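Local coordinates for Alpha/beta hydrolase (Paenibacillus sp. VTT E-133280, PDB 6TJ2), which is an extracellular esterase that probably hydrolyses methyl salicylate to salicylic acid, much as tobacco salicylic acid binding protein 2 does, at residues A[53-56]-A[57-61]; A[137-140]-A[141-144]. One frame throughout, in Å; residues are numbered along the deposited sequence.

Contact 1. Residues A[53-56]-A[57-61]; sequences SWAT and AGFWD
F59 N donates to T56 O at 3.0 Å, and the bond is fairly straight, with an angle of 161° at the hydrogen. The donor lies above the plane of the carbonyl. This bond closes a turn through A57 and G58 and opens the 3-10 segment 57-60. The same spacing continues in the bonds from W60 N to A57 O and from D61 N to G58 O.

The T56 side chain adds a second, more bent bond. G58 N reaches T56 OG1 at 3.2 Å with an angle of 139°. A hydroxyl accepting from the amide two residues on is an ST turn. It forms because chi1 of 68° tucks OG1 between the backbone N and the carbonyl carbon, where it faces the first turn of the 3-10 segment. T56 thus holds this turn through both its carbonyl and its hydroxyl. The preceding amide, A57 N, bonds to the carboxylate of E78.

Packing is lighter. A55 CB meets F59 CB at 4.3 Å and approaches the F59 ring obliquely. The CG of F59 is anti to its backbone N, and the ring lies against the W60 indole. There F59 CD2 stands 3.8 Å above the centre of the W60 ring, edge over face.

The stretch joins the end of strand 46-50 to helix 61-69. W60 packs inward on L114 and H116 of strand 111-117, while F59 leans on V268 and R269 of helix 267-270. On the other arm of the loop, W54 N and NE1 bond to E205 and I175, at the short strands 205-206 and 174-175.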
loop_
_atom_site.group_PDB
_atom_site.type_symbol
_atom_site.label_atom_id
_atom_site.label_comp_id
_atom_site.label_asym_id
_atom_site.label_seq_id
_atom_site.Cartn_x
_atom_site.Cartn_y
_atom_site.Cartn_z
ATOM N N SER A 53 13.944 18.920 -6.681
ATOM C CA SER A 53 13.661 19.887 -7.760
ATOM C C SER A 53 12.434 20.734 -7.421
ATOM O O SER A 53 11.553 20.346 -6.585
ATOM C CB SER A 53 13.489 19.192 -9.075
ATOM O OG SER A 53 14.645 18.501 -9.454
ATOM N N TRP A 54 12.340 21.902 -8.032
ATOM C CA TRP A 54 11.190 22.808 -7.847
ATOM C C TRP A 54 11.112 23.169 -6.347
ATOM O O TRP A 54 10.007 23.233 -5.807
ATOM C CB TRP A 54 9.897 22.221 -8.381
ATOM C CG TRP A 54 9.986 21.801 -9.800
ATOM C CD1 TRP A 54 10.123 22.614 -10.892
ATOM C CD2 TRP A 54 10.125 20.472 -10.309
ATOM N NE1 TRP A 54 10.271 21.875 -12.034
ATOM C CE2 TRP A 54 10.276 20.542 -11.705
ATOM C CE3 TRP A 54 10.056 19.216 -9.681
ATOM C CZ2 TRP A 54 10.462 19.390 -12.477
ATOM C CZ3 TRP A 54 10.212 18.097 -10.456
ATOM C CH2 TRP A 54 10.404 18.189 -11.813
ATOM N N ALA A 55 12.233 23.359 -5.707
ATOM C CA ALA A 55 12.303 23.583 -4.263
ATOM C C ALA A 55 13.610 24.296 -3.966
ATOM O O ALA A 55 14.554 24.287 -4.746
ATOM C CB ALA A 55 12.190 22.307 -3.501
ATOM N N THR A 56 13.682 24.895 -2.805
ATOM C CA THR A 56 14.888 25.506 -2.237
ATOM C C THR A 56 15.130 24.897 -0.851
ATOM O O THR A 56 14.346 24.055 -0.355
ATOM C CB THR A 56 14.731 27.023 -2.099
ATOM O OG1 THR A 56 13.761 27.326 -1.095
ATOM C CG2 THR A 56 14.308 27.678 -3.395
ATOM N N ALA A 57 16.193 25.325 -0.196
ATOM C CA ALA A 57 16.470 24.886 1.197
ATOM C C ALA A 57 15.290 25.226 2.112
ATOM O O ALA A 57 15.125 24.544 3.147
ATOM C CB ALA A 57 17.741 25.583 1.665
ATOM N N GLY A 58 14.492 26.238 1.776
ATOM C CA GLY A 58 13.294 26.649 2.537
ATOM C C GLY A 58 12.241 25.564 2.631
ATOM O O GLY A 58 11.361 25.644 3.501
ATOM N N PHE A 59 12.297 24.581 1.754
ATOM C CA PHE A 59 11.394 23.411 1.813
ATOM C C PHE A 59 11.389 22.850 3.221
ATOM O O PHE A 59 10.337 22.366 3.637
ATOM C CB PHE A 59 11.854 22.349 0.817
ATOM C CG PHE A 59 11.048 21.088 0.700
ATOM C CD1 PHE A 59 9.802 21.178 0.136
ATOM C CD2 PHE A 59 11.451 19.872 1.182
ATOM C CE1 PHE A 59 9.029 20.045 -0.080
ATOM C CE2 PHE A 59 10.639 18.742 1.014
ATOM C CZ PHE A 59 9.452 18.843 0.377
ATOM N N TRP A 60 12.561 22.787 3.860
ATOM C CA TRP A 60 12.769 22.131 5.167
ATOM C C TRP A 60 12.431 23.017 6.364
ATOM O O TRP A 60 12.574 22.532 7.466
ATOM C CB TRP A 60 14.206 21.660 5.253
ATOM C CG TRP A 60 14.626 20.719 4.161
ATOM C CD1 TRP A 60 15.578 20.946 3.228
ATOM C CD2 TRP A 60 14.119 19.381 3.936
ATOM N NE1 TRP A 60 15.703 19.837 2.429
ATOM C CE2 TRP A 60 14.855 18.853 2.855
ATOM C CE3 TRP A 60 13.172 18.589 4.580
ATOM C CZ2 TRP A 60 14.637 17.574 2.362
ATOM C CZ3 TRP A 60 12.972 17.309 4.121
ATOM C CH2 TRP A 60 13.716 16.824 3.031
ATOM N N ASP A 61 11.946 24.247 6.162
ATOM C CA ASP A 61 11.920 25.187 7.309
ATOM C C ASP A 61 11.157 24.591 8.497
ATOM O O ASP A 61 11.706 24.562 9.635
ATOM C CB ASP A 61 11.312 26.516 6.899
ATOM C CG ASP A 61 12.194 27.419 6.049
ATOM O OD1 ASP A 61 13.372 27.122 5.933
ATOM O OD2 ASP A 61 11.571 28.391 5.492
#

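Contact 2. Residues A[137-140]-A[141-144]; sequences IVFF and DAFA
A142, F143 and A144, beyond the corner, come round to F139, the first two at the edge of its ring. F139 CB touches A142 CB at 4.0 Å. With CG anti to the carbonyl carbon (chi1 -68°), the ring swings beside the returning chain. CD1 then comes to F143 O at 3.7 Å, and this oxygen lies in the ring plane, at the edge. Further out, CE1 meets A144 CB at 3.8 Å, an oblique approach. F143 O is buried with no hydrogen-bonding partner in the model; the F139 ring edge lies beside it. F139 also packs on I123 and Q124 of helix 119-129.

Strand 134-139 belongs to the parallel sheet of the alpha/beta hydrolase fold, and the chain turns its corner at F140 and D141. D141 takes a left-handed backbone conformation. The loop that follows leads to helix 157-170.

F140 turns away from this loop, yet its ring comes back alongside D141, at an oblique approach. Its CD2 lies 3.5 Å from D141 N, and CE2 is 3.8 Å from D141 OD2, with ring and carboxylate planes 40° apart. F140 also packs on M275 and M279 of helix 272-283. Replacing F140 with an alanine would take the ring away and would probably leave a gap there, with the D141 carboxylate less confined on that side. D141 OD1 accepts a bond from L231 N, while OD2 lies close to D234 OD2. The F143 ring meets F155 and F244.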
loop_
_atom_site.group_PDB
_atom_site.type_symbol
_atom_site.label_atom_id
_atom_site.label_comp_id
_atom_site.label_asym_id
_atom_site.label_seq_id
_atom_site.Cartn_x
_atom_site.Cartn_y
_atom_site.Cartn_z
ATOM N N ILE A 137 22.246 6.848 5.178
ATOM C CA ILE A 137 21.680 7.586 4.023
ATOM C C ILE A 137 20.187 7.319 3.989
ATOM O O ILE A 137 19.771 6.129 4.007
ATOM C CB ILE A 137 22.371 7.180 2.736
ATOM C CG1 ILE A 137 23.886 7.346 2.795
ATOM C CG2 ILE A 137 21.758 7.946 1.593
ATOM C CD1 ILE A 137 24.593 6.648 1.625
ATOM N N VAL A 138 19.371 8.359 3.997
ATOM C CA VAL A 138 17.904 8.235 4.049
ATOM C C VAL A 138 17.338 8.806 2.768
ATOM O O VAL A 138 17.542 10.001 2.487
ATOM C CB VAL A 138 17.303 8.909 5.296
ATOM C CG1 VAL A 138 15.789 8.802 5.277
ATOM C CG2 VAL A 138 17.889 8.297 6.558
ATOM N N PHE A 139 16.636 7.993 2.037
ATOM C CA PHE A 139 15.880 8.412 0.849
ATOM C C PHE A 139 14.454 8.679 1.262
ATOM O O PHE A 139 13.759 7.741 1.678
ATOM C CB PHE A 139 15.918 7.326 -0.217
ATOM C CG PHE A 139 17.281 7.131 -0.818
ATOM C CD1 PHE A 139 17.567 7.634 -2.080
ATOM C CD2 PHE A 139 18.282 6.463 -0.163
ATOM C CE1 PHE A 139 18.829 7.487 -2.627
ATOM C CE2 PHE A 139 19.546 6.310 -0.692
ATOM C CZ PHE A 139 19.824 6.870 -1.916
ATOM N N PHE A 140 13.973 9.887 1.206
ATOM C CA PHE A 140 12.625 10.332 1.601
ATOM C C PHE A 140 11.831 10.663 0.354
ATOM O O PHE A 140 12.083 11.700 -0.247
ATOM C CB PHE A 140 12.705 11.467 2.615
ATOM C CG PHE A 140 11.431 12.231 2.852
ATOM C CD1 PHE A 140 11.455 13.585 3.173
ATOM C CD2 PHE A 140 10.197 11.602 2.776
ATOM C CE1 PHE A 140 10.267 14.285 3.311
ATOM C CE2 PHE A 140 9.022 12.315 2.883
ATOM C CZ PHE A 140 9.060 13.670 3.164
ATOM N N ASP A 141 10.989 9.733 -0.124
ATOM C CA ASP A 141 10.189 9.966 -1.342
ATOM C C ASP A 141 11.156 10.496 -2.405
ATOM O O ASP A 141 10.906 11.542 -3.033
ATOM C CB ASP A 141 9.000 10.877 -1.100
ATOM C CG ASP A 141 7.932 10.232 -0.257
ATOM O OD1 ASP A 141 8.038 9.082 0.038
ATOM O OD2 ASP A 141 6.912 10.907 0.017
ATOM N N ALA A 142 12.227 9.737 -2.581
ATOM C CA ALA A 142 13.378 10.147 -3.376
ATOM C C ALA A 142 13.669 9.140 -4.481
ATOM O O ALA A 142 13.373 7.938 -4.385
ATOM C CB ALA A 142 14.606 10.384 -2.521
ATOM N N PHE A 143 14.268 9.642 -5.534
ATOM C CA PHE A 143 14.759 8.793 -6.629
ATOM C C PHE A 143 16.064 8.151 -6.211
ATOM O O PHE A 143 16.895 8.760 -5.494
ATOM C CB PHE A 143 14.948 9.636 -7.892
ATOM C CG PHE A 143 13.672 10.276 -8.340
ATOM C CD1 PHE A 143 12.689 9.482 -8.914
ATOM C CD2 PHE A 143 13.400 11.621 -8.116
ATOM C CE1 PHE A 143 11.468 10.052 -9.279
ATOM C CE2 PHE A 143 12.170 12.159 -8.440
ATOM C CZ PHE A 143 11.234 11.395 -9.066
ATOM N N ALA A 144 16.292 6.933 -6.672
ATOM C CA ALA A 144 17.562 6.212 -6.487
ATOM C C ALA A 144 17.932 5.589 -7.816
ATOM O O ALA A 144 17.792 4.372 -7.969
ATOM C CB ALA A 144 17.380 5.209 -5.367
#

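How the contacts relate
The centres of contact 1 and contact 2 lie about 15 Å apart, but the two touch through their aromatic side chains. W60 CH2 of contact 1 packs on F140 CD1 of contact 2 at 4.0 Å. H116 ties them further, since F59, W60 and F140 all pack against it. It directly precedes S117, the probable nucleophile on a GxSxG elbow. S117, H264 and D234 are placed in a way consistent with a Ser-His-Asp triad. Contact 1 approaches it with F59, which lies near without touching. Contact 2 reaches it through D141, beside D234, so the two loops approach the likely catalytic centre from different strands of one sheet.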